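Long-range contacts in tyrosyl-DNA phosphodiesterase 2 (Danio rerio, PDB 4F1H), which belongs to the endonuclease/exonuclease/phosphatase family, which has the DNase I-like fold of two packed beta sheets, and is seen here with DNA and magnesium: residues B[35-40]-B[70-75]; B[155-160]-B[202-207]; B[220-225]-B[245-250]. All blocks are in the same frame, centred on the assembly; numbering follows the deposited sequence.

Contact 1: residues B[35-40]-B[70-75]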
loop_
_atom_site.group_PDB
_atom_site.type_symbol
_atom_site.label_atom_id
_atom_site.label_comp_id
_atom_site.label_asym_id
_atom_site.label_seq_id
_atom_site.Cartn_x
_atom_site.Cartn_y
_atom_site.Cartn_z
ATOM N N PRO B 35 -24.834 18.620 -5.491
ATOM C CA PRO B 35 -24.530 17.202 -5.308
ATOM C C PRO B 35 -25.618 16.545 -4.472
ATOM O O PRO B 35 -26.153 17.203 -3.574
ATOM C CB PRO B 35 -23.204 17.219 -4.517
ATOM C CG PRO B 35 -23.122 18.630 -3.888
ATOM C CD PRO B 35 -23.861 19.523 -4.847
ATOM N N ASP B 36 -25.923 15.285 -4.739
ATOM C CA ASP B 36 -26.810 14.501 -3.858
ATOM C C ASP B 36 -26.251 14.284 -2.445
ATOM O O ASP B 36 -27.014 14.263 -1.487
ATOM C CB ASP B 36 -27.107 13.160 -4.510
ATOM C CG ASP B 36 -27.735 13.346 -5.880
ATOM O OD1 ASP B 36 -28.641 14.215 -5.988
ATOM O OD2 ASP B 36 -27.292 12.677 -6.848
ATOM N N VAL B 37 -24.933 14.164 -2.335
ATOM C CA VAL B 37 -24.280 13.908 -1.050
ATOM C C VAL B 37 -23.041 14.773 -0.967
ATOM O O VAL B 37 -22.280 14.882 -1.948
ATOM C CB VAL B 37 -23.850 12.438 -0.895
ATOM C CG1 VAL B 37 -23.345 12.152 0.542
ATOM C CG2 VAL B 37 -25.028 11.466 -1.214
ATOM N N VAL B 38 -22.813 15.372 0.195
ATOM C CA VAL B 38 -21.555 16.083 0.425
ATOM C C VAL B 38 -20.891 15.435 1.625
ATOM O O VAL B 38 -21.531 15.224 2.654
ATOM C CB VAL B 38 -21.761 17.563 0.739
ATOM C CG1 VAL B 38 -20.427 18.313 0.677
ATOM C CG2 VAL B 38 -22.767 18.199 -0.241
ATOM N N PHE B 39 -19.605 15.115 1.479
ATOM C CA PHE B 39 -18.817 14.546 2.567
ATOM C C PHE B 39 -17.776 15.617 2.909
ATOM O O PHE B 39 -16.973 16.012 2.036
ATOM C CB PHE B 39 -18.044 13.293 2.069
ATOM C CG PHE B 39 -18.896 12.195 1.507
ATOM C CD1 PHE B 39 -19.258 12.174 0.168
ATOM C CD2 PHE B 39 -19.281 11.125 2.308
ATOM C CE1 PHE B 39 -20.018 11.116 -0.375
ATOM C CE2 PHE B 39 -20.033 10.045 1.762
ATOM C CZ PHE B 39 -20.369 10.021 0.428
ATOM N N LEU B 40 -17.791 16.109 4.154
ATOM C CA LEU B 40 -16.903 17.226 4.518
ATOM C C LEU B 40 -16.023 16.820 5.653
ATOM O O LEU B 40 -16.421 16.017 6.521
ATOM C CB LEU B 40 -17.703 18.459 4.930
ATOM C CG LEU B 40 -18.558 19.054 3.804
ATOM C CD1 LEU B 40 -19.446 20.195 4.314
ATOM C CD2 LEU B 40 -17.682 19.543 2.677
ATOM N N THR B 70 -16.099 15.788 10.997
ATOM C CA THR B 70 -16.564 15.534 9.623
ATOM C C THR B 70 -18.059 15.810 9.544
ATOM O O THR B 70 -18.706 16.037 10.588
ATOM C CB THR B 70 -16.333 14.074 9.263
ATOM O OG1 THR B 70 -17.012 13.245 10.233
ATOM C CG2 THR B 70 -14.787 13.775 9.282
ATOM N N GLY B 71 -18.624 15.806 8.334
ATOM C CA GLY B 71 -20.068 15.901 8.193
ATOM C C GLY B 71 -20.510 15.210 6.917
ATOM O O GLY B 71 -19.701 15.011 6.026
ATOM N N ILE B 72 -21.772 14.799 6.868
ATOM C CA ILE B 72 -22.387 14.321 5.649
ATOM C C ILE B 72 -23.647 15.157 5.427
ATOM O O ILE B 72 -24.462 15.312 6.339
ATOM C CB ILE B 72 -22.732 12.817 5.733
ATOM C CG1 ILE B 72 -21.469 11.963 5.803
ATOM C CG2 ILE B 72 -23.561 12.390 4.524
ATOM C CD1 ILE B 72 -21.824 10.458 5.985
ATOM N N MET B 73 -23.778 15.753 4.232
ATOM C CA MET B 73 -24.985 16.523 3.881
ATOM C C MET B 73 -25.713 15.710 2.834
ATOM O O MET B 73 -25.095 15.209 1.861
ATOM C CB MET B 73 -24.589 17.887 3.288
ATOM C CG MET B 73 -23.824 18.737 4.280
ATOM S SD MET B 73 -23.087 20.199 3.462
ATOM C CE MET B 73 -24.558 21.018 2.774
ATOM N N LEU B 74 -27.027 15.563 3.011
ATOM C CA LEU B 74 -27.875 14.792 2.084
ATOM C C LEU B 74 -28.892 15.708 1.394
ATOM O O LEU B 74 -29.590 16.479 2.057
ATOM C CB LEU B 74 -28.660 13.710 2.863
ATOM C CG LEU B 74 -27.798 12.762 3.688
ATOM C CD1 LEU B 74 -28.658 11.773 4.536
ATOM C CD2 LEU B 74 -26.825 12.041 2.778
ATOM N N ARG B 75 -28.978 15.671 0.064
ATOM C CA ARG B 75 -29.945 16.532 -0.613
ATOM C C ARG B 75 -31.353 15.968 -0.401
ATOM O O ARG B 75 -31.672 14.901 -0.934
ATOM C CB ARG B 75 -29.649 16.594 -2.111
ATOM C CG ARG B 75 -30.440 17.746 -2.818
ATOM C CD ARG B 75 -29.712 18.296 -4.064
ATOM N NE ARG B 75 -30.428 19.472 -4.588
ATOM C CZ ARG B 75 -30.020 20.742 -4.483
ATOM N NH1 ARG B 75 -28.857 21.053 -3.919
ATOM N NH2 ARG B 75 -30.771 21.723 -4.981
#
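Met73 and Val38 are directly paired across two antiparallel strands, and their side chains lie side by side. The Met73 side chain can be followed outward. Its CB rests 3.8 Å from Val38 CB and also meets Val38 CG2. CG leads outward, and SD lies between the two neighbours, 3.7 Å from Leu40 CD1 and 4.0 Å from Val38 CB. A bend at the last torsion (chi3 59°) swings the CE methyl away from Leu40. Beyond the two segments, Met73 packs on Tyr58 and Phe60 of strand 58-62. Gly71, opposite Leu40, adds no side chain to this face.

Val37, Phe39, Ile72 and Leu74 point to the other face. Val37 CG1 lies 4.0 Å from Ile72 CG2 and 4.1 Å from Leu74 CD2, and it also lies above one face of the Phe39 ring, toward its rim. Ile72 and Leu74 continue onto strand 97-105 of the second sheet, so this face belongs to the interior of the sandwich.

The backbones are joined by paired bonds at Val38-Met73 and Leu40-Gly71, and by Arg75 N to Asp36 O at 2.9 Å. The charged ends look elsewhere: Asp36 forms a salt bridge with Arg78, and Arg75 bonds Tyr58. The chemistry is therefore that of a buried interior strand pair, with Val37 and Phe39 bonding onward to strand 4-10 and mainly apolar side chains on both faces.

Contact 2: residues B[155-160]-B[202-207]. With nucleotides of chain A.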
loop_
_atom_site.group_PDB
_atom_site.type_symbol
_atom_site.label_atom_id
_atom_site.label_comp_id
_atom_site.label_asym_id
_atom_site.label_seq_id
_atom_site.Cartn_x
_atom_site.Cartn_y
_atom_site.Cartn_z
ATOM N N LEU B 155 -3.759 9.402 2.860
ATOM C CA LEU B 155 -3.015 8.197 2.443
ATOM C C LEU B 155 -1.901 8.479 1.460
ATOM O O LEU B 155 -1.964 9.379 0.605
ATOM C CB LEU B 155 -3.963 7.171 1.794
ATOM C CG LEU B 155 -4.783 6.422 2.854
ATOM C CD1 LEU B 155 -5.940 5.650 2.166
ATOM C CD2 LEU B 155 -3.949 5.523 3.810
ATOM N N ARG B 156 -0.871 7.658 1.592
ATOM C CA ARG B 156 0.167 7.544 0.556
ATOM C C ARG B 156 -0.083 6.193 -0.133
ATOM O O ARG B 156 -0.583 5.263 0.522
ATOM C CB ARG B 156 1.510 7.515 1.272
ATOM C CG ARG B 156 2.030 8.867 1.680
ATOM C CD ARG B 156 1.250 9.512 2.821
ATOM N NE ARG B 156 1.846 10.806 3.123
ATOM C CZ ARG B 156 1.411 11.665 4.037
ATOM N NH1 ARG B 156 0.302 11.434 4.785
ATOM N NH2 ARG B 156 2.109 12.783 4.192
ATOM N N ASP B 157 0.227 6.074 -1.432
ATOM C CA ASP B 157 -0.043 4.826 -2.172
ATOM C C ASP B 157 0.491 3.589 -1.471
ATOM O O ASP B 157 -0.169 2.532 -1.470
ATOM C CB ASP B 157 0.573 4.825 -3.575
ATOM C CG ASP B 157 -0.045 5.839 -4.495
ATOM O OD1 ASP B 157 -1.093 6.432 -4.154
ATOM O OD2 ASP B 157 0.530 6.034 -5.585
ATOM N N ALA B 158 1.705 3.686 -0.925
ATOM C CA ALA B 158 2.247 2.503 -0.271
ATOM C C ALA B 158 1.486 2.067 0.978
ATOM O O ALA B 158 1.481 0.886 1.342
ATOM C CB ALA B 158 3.693 2.713 0.039
ATOM N N GLU B 159 0.825 3.009 1.646
ATOM C CA GLU B 159 0.090 2.642 2.853
ATOM C C GLU B 159 -1.065 1.713 2.533
ATOM O O GLU B 159 -1.401 0.827 3.331
ATOM C CB GLU B 159 -0.397 3.900 3.585
ATOM C CG GLU B 159 0.760 4.685 4.147
ATOM C CD GLU B 159 0.416 6.058 4.729
ATOM O OE1 GLU B 159 -0.717 6.572 4.535
ATOM O OE2 GLU B 159 1.318 6.647 5.381
ATOM N N VAL B 160 -1.674 1.913 1.358
ATOM C CA VAL B 160 -2.725 1.035 0.891
ATOM C C VAL B 160 -2.145 -0.341 0.495
ATOM O O VAL B 160 -2.665 -1.377 0.918
ATOM C CB VAL B 160 -3.469 1.663 -0.296
ATOM C CG1 VAL B 160 -4.574 0.749 -0.752
ATOM C CG2 VAL B 160 -4.040 3.017 0.159
ATOM N N ARG B 202 2.871 17.348 -3.438
ATOM C CA ARG B 202 1.664 17.130 -4.247
ATOM C C ARG B 202 1.148 15.748 -3.860
ATOM O O ARG B 202 1.755 14.750 -4.213
ATOM C CB ARG B 202 2.000 17.178 -5.758
ATOM C CG ARG B 202 2.737 18.463 -6.184
ATOM C CD ARG B 202 2.969 18.534 -7.711
ATOM N NE ARG B 202 1.789 18.990 -8.441
ATOM C CZ ARG B 202 1.612 18.819 -9.753
ATOM N NH1 ARG B 202 2.534 18.193 -10.476
ATOM N NH2 ARG B 202 0.510 19.271 -10.346
ATOM N N CYS B 203 0.039 15.698 -3.120
ATOM C CA CYS B 203 -0.419 14.475 -2.462
ATOM C C CYS B 203 -1.854 14.130 -2.841
ATOM O O CYS B 203 -2.695 15.036 -3.052
ATOM C CB CYS B 203 -0.399 14.711 -0.954
ATOM S SG CYS B 203 1.276 15.075 -0.352
ATOM N N ARG B 204 -2.144 12.840 -2.960
ATOM C CA ARG B 204 -3.513 12.432 -3.280
ATOM C C ARG B 204 -4.168 11.938 -1.983
ATOM O O ARG B 204 -4.341 10.750 -1.770
ATOM C CB ARG B 204 -3.538 11.350 -4.369
ATOM C CG ARG B 204 -4.976 11.058 -4.894
ATOM C CD ARG B 204 -4.966 10.172 -6.137
ATOM N NE ARG B 204 -4.635 8.766 -5.835
ATOM C CZ ARG B 204 -5.516 7.825 -5.499
ATOM N NH1 ARG B 204 -6.814 8.119 -5.351
ATOM N NH2 ARG B 204 -5.105 6.590 -5.291
ATOM N N PHE B 205 -4.521 12.881 -1.120
ATOM C CA PHE B 205 -5.036 12.560 0.228
ATOM C C PHE B 205 -6.532 12.256 0.191
ATOM O O PHE B 205 -7.034 11.460 0.994
ATOM C CB PHE B 205 -4.798 13.763 1.174
ATOM C CG PHE B 205 -3.358 13.932 1.621
ATOM C CD1 PHE B 205 -2.452 12.856 1.593
ATOM C CD2 PHE B 205 -2.927 15.169 2.096
ATOM C CE1 PHE B 205 -1.116 13.050 2.037
ATOM C CE2 PHE B 205 -1.622 15.356 2.519
ATOM C CZ PHE B 205 -0.721 14.276 2.501
ATOM N N ASP B 206 -7.244 12.905 -0.735
ATOM C CA ASP B 206 -8.683 12.783 -0.780
ATOM C C ASP B 206 -9.016 11.706 -1.774
ATOM O O ASP B 206 -8.590 11.776 -2.940
ATOM C CB ASP B 206 -9.234 14.146 -1.181
ATOM C CG ASP B 206 -8.842 15.199 -0.152
ATOM O OD1 ASP B 206 -9.503 15.245 0.929
ATOM O OD2 ASP B 206 -7.826 15.912 -0.340
ATOM N N ARG B 207 -9.755 10.695 -1.307
ATOM C CA ARG B 207 -10.028 9.506 -2.109
ATOM C C ARG B 207 -11.440 9.025 -1.913
ATOM O O ARG B 207 -12.047 9.272 -0.866
ATOM C CB ARG B 207 -9.063 8.343 -1.768
ATOM C CG ARG B 207 -7.568 8.728 -1.818
ATOM C CD ARG B 207 -6.658 7.501 -1.656
ATOM N NE ARG B 207 -5.282 7.965 -1.780
ATOM C CZ ARG B 207 -4.220 7.200 -2.052
ATOM N NH1 ARG B 207 -4.341 5.880 -2.202
ATOM N NH2 ARG B 207 -3.024 7.779 -2.172
ATOM P P DC A 3 4.921 13.464 1.404
ATOM O OP1 DC A 3 4.023 12.601 2.181
ATOM O OP2 DC A 3 6.408 13.237 1.461
ATOM O "O5'" DC A 3 4.497 13.425 -0.127
ATOM C "C5'" DC A 3 5.042 14.467 -0.976
ATOM C "C4'" DC A 3 4.533 14.195 -2.366
ATOM O "O4'" DC A 3 4.914 15.294 -3.276
ATOM C "C3'" DC A 3 5.023 12.892 -2.983
ATOM O "O3'" DC A 3 3.871 12.257 -3.534
ATOM C "C2'" DC A 3 6.035 13.375 -4.041
ATOM C "C1'" DC A 3 5.411 14.699 -4.472
ATOM N N1 DC A 3 6.364 15.722 -4.974
ATOM C C2 DC A 3 6.065 16.349 -6.193
ATOM O O2 DC A 3 5.055 16.006 -6.829
ATOM N N3 DC A 3 6.925 17.307 -6.646
ATOM C C4 DC A 3 8.009 17.620 -5.918
ATOM N N4 DC A 3 8.822 18.569 -6.412
ATOM C C5 DC A 3 8.320 16.988 -4.667
ATOM C C6 DC A 3 7.463 16.052 -4.229
ATOM P P DG A 2 1.968 16.133 6.207
ATOM O OP1 DG A 2 1.204 15.030 5.563
ATOM O OP2 DG A 2 2.708 15.900 7.504
ATOM O "O5'" DG A 2 3.121 16.671 5.237
ATOM C "C5'" DG A 2 2.726 17.113 3.943
ATOM C "C4'" DG A 2 3.891 16.822 3.019
ATOM O "O4'" DG A 2 4.942 17.802 3.277
ATOM C "C3'" DG A 2 4.531 15.446 3.128
ATOM O "O3'" DG A 2 4.620 15.003 1.769
ATOM C "C2'" DG A 2 5.918 15.737 3.710
ATOM C "C1'" DG A 2 6.179 17.134 3.160
ATOM N N9 DG A 2 7.123 17.941 3.923
ATOM C C8 DG A 2 7.047 18.333 5.263
ATOM N N7 DG A 2 8.079 19.088 5.634
ATOM C C5 DG A 2 8.864 19.175 4.456
ATOM C C6 DG A 2 10.105 19.831 4.209
ATOM O O6 DG A 2 10.761 20.502 5.005
ATOM N N1 DG A 2 10.558 19.679 2.897
ATOM C C2 DG A 2 9.867 18.977 1.926
ATOM N N2 DG A 2 10.423 18.909 0.702
ATOM N N3 DG A 2 8.723 18.333 2.148
ATOM C C4 DG A 2 8.272 18.499 3.416
HETATM O O HOH W 1 -0.795 10.629 -1.591
HETATM O O HOH W 2 -1.751 8.218 -6.019
HETATM O O HOH W 3 -3.030 3.545 -3.795
#
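Arg156 and Phe205 meet with the guanidinium and ring planes 53° apart. Phe205 CE1 lies over the centre of one guanidinium face and is 3.5 Å from Arg156 NH1. The bend in the arginine chain (chi2 71°) turns one guanidinium face to Phe205 CE1. The edge of the same guanidinium faces the DNA. NH2 bonds OP1 of both DG2 and DC3 of chain A, each at 2.8 Å, and NE adds a second bond to DC3 OP1. Two more groups meet the ring: Leu155 O lies in its plane at the edge, and Cys203 CB sits over the centre of one face.

The segments join the start of helix 157-161 to strand 202-211 of the second sheet of the DNase I-like sandwich, where the DNA lies alongside. Arg202 N bonds DC3 O4' at the strand's beginning.

Arg207 is layered differently. Leu155 CB covers the centre of one guanidinium face, and Arg204 NH2 lies over the opposite face, toward the rim. In its own plane, Arg207 grips Arg204 O with two nitrogens, NE at 2.9 Å and the longer NH2. NH2 also makes a salt bridge with Asp157 OD1 at 3.1 Å, a bent bond with OD1 tilted out of the guanidinium plane; the carboxylate and guanidinium planes stand 66° apart. Two positively charged groups thus lie close together, and the nearby acids would be expected to offset them: Asp157 beside Arg207, and Asp172 in a salt bridge with Arg204. One water links Asp157 OD1 to Arg204 NE, and another links Leu155 O to Arg204 N.

Contact 3: residues B[220-225]-B[245-250]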
loop_
_atom_site.group_PDB
_atom_site.type_symbol
_atom_site.label_atom_id
_atom_site.label_comp_id
_atom_site.label_asym_id
_atom_site.label_seq_id
_atom_site.Cartn_x
_atom_site.Cartn_y
_atom_site.Cartn_z
ATOM N N THR B 220 -20.525 1.760 -11.778
ATOM C CA THR B 220 -19.233 2.280 -12.192
ATOM C C THR B 220 -19.225 3.787 -11.953
ATOM O O THR B 220 -20.269 4.439 -12.044
ATOM C CB THR B 220 -18.996 2.024 -13.688
ATOM O OG1 THR B 220 -20.089 2.575 -14.431
ATOM C CG2 THR B 220 -18.921 0.528 -13.946
ATOM N N PRO B 221 -18.053 4.341 -11.633
ATOM C CA PRO B 221 -18.000 5.809 -11.664
ATOM C C PRO B 221 -18.148 6.308 -13.092
ATOM O O PRO B 221 -17.804 5.582 -14.036
ATOM C CB PRO B 221 -16.600 6.122 -11.124
ATOM C CG PRO B 221 -15.780 4.887 -11.374
ATOM C CD PRO B 221 -16.755 3.730 -11.283
ATOM N N ASP B 222 -18.647 7.527 -13.245
ATOM C CA ASP B 222 -18.901 8.127 -14.544
ATOM C C ASP B 222 -17.846 9.183 -14.847
ATOM O O ASP B 222 -17.014 9.012 -15.734
ATOM C CB ASP B 222 -20.296 8.732 -14.515
ATOM C CG ASP B 222 -20.648 9.457 -15.793
ATOM O OD1 ASP B 222 -20.344 8.897 -16.865
ATOM O OD2 ASP B 222 -21.226 10.574 -15.717
ATOM N N HIS B 223 -17.870 10.273 -14.089
ATOM C CA HIS B 223 -16.912 11.347 -14.293
ATOM C C HIS B 223 -16.459 11.943 -12.956
ATOM O O HIS B 223 -17.213 11.944 -11.984
ATOM C CB HIS B 223 -17.539 12.399 -15.214
ATOM C CG HIS B 223 -17.048 13.789 -14.981
ATOM N ND1 HIS B 223 -15.908 14.287 -15.577
ATOM C CD2 HIS B 223 -17.547 14.794 -14.223
ATOM C CE1 HIS B 223 -15.722 15.535 -15.188
ATOM N NE2 HIS B 223 -16.705 15.868 -14.367
ATOM N N MET B 224 -15.217 12.409 -12.910
ATOM C CA MET B 224 -14.670 13.060 -11.710
ATOM C C MET B 224 -13.952 14.366 -12.092
ATOM O O MET B 224 -13.371 14.463 -13.190
ATOM C CB MET B 224 -13.738 12.065 -11.001
ATOM C CG MET B 224 -12.912 12.596 -9.871
ATOM S SD MET B 224 -11.683 11.308 -9.420
ATOM C CE MET B 224 -10.690 12.255 -8.265
ATOM N N ALA B 225 -14.013 15.374 -11.218
ATOM C CA ALA B 225 -13.258 16.610 -11.396
ATOM C C ALA B 225 -12.776 17.132 -10.065
ATOM O O ALA B 225 -13.459 16.949 -9.041
ATOM C CB ALA B 225 -14.145 17.651 -12.053
ATOM N N TYR B 245 -15.489 16.480 -7.118
ATOM C CA TYR B 245 -16.857 16.230 -7.597
ATOM C C TYR B 245 -16.880 14.898 -8.373
ATOM O O TYR B 245 -15.999 14.620 -9.202
ATOM C CB TYR B 245 -17.328 17.370 -8.504
ATOM C CG TYR B 245 -18.677 17.101 -9.154
ATOM C CD1 TYR B 245 -19.848 17.086 -8.404
ATOM C CD2 TYR B 245 -18.765 16.897 -10.532
ATOM C CE1 TYR B 245 -21.078 16.844 -9.003
ATOM C CE2 TYR B 245 -19.979 16.668 -11.128
ATOM C CZ TYR B 245 -21.118 16.632 -10.367
ATOM O OH TYR B 245 -22.323 16.370 -10.978
ATOM N N CYS B 246 -17.854 14.034 -8.101
ATOM C CA CYS B 246 -17.863 12.760 -8.823
ATOM C C CYS B 246 -19.280 12.295 -9.080
ATOM O O CYS B 246 -20.144 12.418 -8.211
ATOM C CB CYS B 246 -17.124 11.683 -8.009
ATOM S SG CYS B 246 -16.725 10.191 -8.948
ATOM N N THR B 247 -19.528 11.752 -10.264
ATOM C CA THR B 247 -20.815 11.111 -10.548
ATOM C C THR B 247 -20.692 9.601 -10.742
ATOM O O THR B 247 -19.618 9.078 -11.060
ATOM C CB THR B 247 -21.497 11.687 -11.802
ATOM O OG1 THR B 247 -20.603 11.562 -12.911
ATOM C CG2 THR B 247 -21.830 13.133 -11.637
ATOM N N PHE B 248 -21.816 8.908 -10.599
ATOM C CA PHE B 248 -21.823 7.447 -10.684
ATOM C C PHE B 248 -22.953 6.957 -11.583
ATOM O O PHE B 248 -24.037 7.548 -11.588
ATOM C CB PHE B 248 -22.017 6.827 -9.308
ATOM C CG PHE B 248 -20.922 7.166 -8.342
ATOM C CD1 PHE B 248 -20.972 8.374 -7.655
ATOM C CD2 PHE B 248 -19.842 6.309 -8.141
ATOM C CE1 PHE B 248 -19.947 8.724 -6.765
ATOM C CE2 PHE B 248 -18.818 6.651 -7.244
ATOM C CZ PHE B 248 -18.866 7.868 -6.579
ATOM N N ASN B 249 -22.677 5.867 -12.300
ATOM C CA ASN B 249 -23.671 5.194 -13.142
ATOM C C ASN B 249 -24.452 4.225 -12.285
ATOM O O ASN B 249 -23.992 3.115 -11.991
ATOM C CB ASN B 249 -22.984 4.454 -14.291
ATOM C CG ASN B 249 -22.275 5.403 -15.234
ATOM O OD1 ASN B 249 -22.866 6.379 -15.707
ATOM N ND2 ASN B 249 -20.987 5.146 -15.482
ATOM N N THR B 250 -25.609 4.687 -11.843
ATOM C CA THR B 250 -26.416 3.950 -10.890
ATOM C C THR B 250 -27.757 3.628 -11.548
ATOM O O THR B 250 -28.355 2.576 -11.281
ATOM C CB THR B 250 -26.581 4.771 -9.589
ATOM O OG1 THR B 250 -25.614 4.377 -8.606
ATOM C CG2 THR B 250 -27.965 4.670 -9.035
ATOM O OXT THR B 250 -28.238 4.397 -12.395
HETATM O O HOH W 4 -19.339 6.564 -17.745
#
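Strands 220-225 and 245-249 run antiparallel, their axes 146° apart, and the pairing slips by one residue at a beta bulge between Pro221 and Met224. Thr247 faces the bulge. Its backbone O accepts from Asp222 N at 2.9 Å, and its N donates to His223 O. Its hydroxyl is held between the backbone N and carbonyl carbon (chi1 56°), which places OG1 against both bulge residues. OG1 donates to Asp222 OD2 at 3.0 Å, on the anti side of the carboxylate, and accepts from His223 N at 3.2 Å. Asp222 OD2 has a second partner, forming a salt bridge with Lys3.

This is the edge of the first sheet of the DNase I-like sandwich: 220-227 is its outermost strand in this chain, and 243-249 lies between it and strand 4-10. Cys246 and Phe248 reach Ile208 and Leu210 of strand 202-211 in the second sheet. Pro221 also packs on Leu210, and its CA is 4.0 Å from Phe248 CD2. Met224 CB touches Cys246 SG at 4.1 Å.

Towards the C terminus, Asn249 bonds Thr220 twice. Its backbone N donates to Thr220 O, and its ND2 reaches Thr220 OG1 at 2.9 Å, with the hydroxyl oxygen in the amide plane. A water joins the same ND2 to Asp222 OD1; the Asp222 carboxylate and Asn249 amide planes are turned 59° apart. At the other end, Ala225 and Tyr245 exchange two backbone bonds. The edge of the His223 ring lies near Tyr245 CE2, 4.4 Å from His223 CD2, and Tyr245 meets the ring of Tyr33.

In the fold
From the N terminus, strand 4-10 is laid down first and becomes a middle strand of one sheet. Contact 1 then closes a loop of 29 residues that holds helix 45-54 and strand 58-62. Contact 2 closes the next, of 41 residues, with strand 170-172, helix 173-176 and strand 187-188 in it. Contact 3 closes the last, of 19 residues. The three follow in series; none nests in or crosses another. Contacts 1 and 3 lie in the same sheet on either side of strand 4-10. Contact 2 ties the start of helix 157-161 to a strand of the other sheet, beside the DNA. The chain passes from that strand, 202-211, directly to strand 220-227 of contact 3.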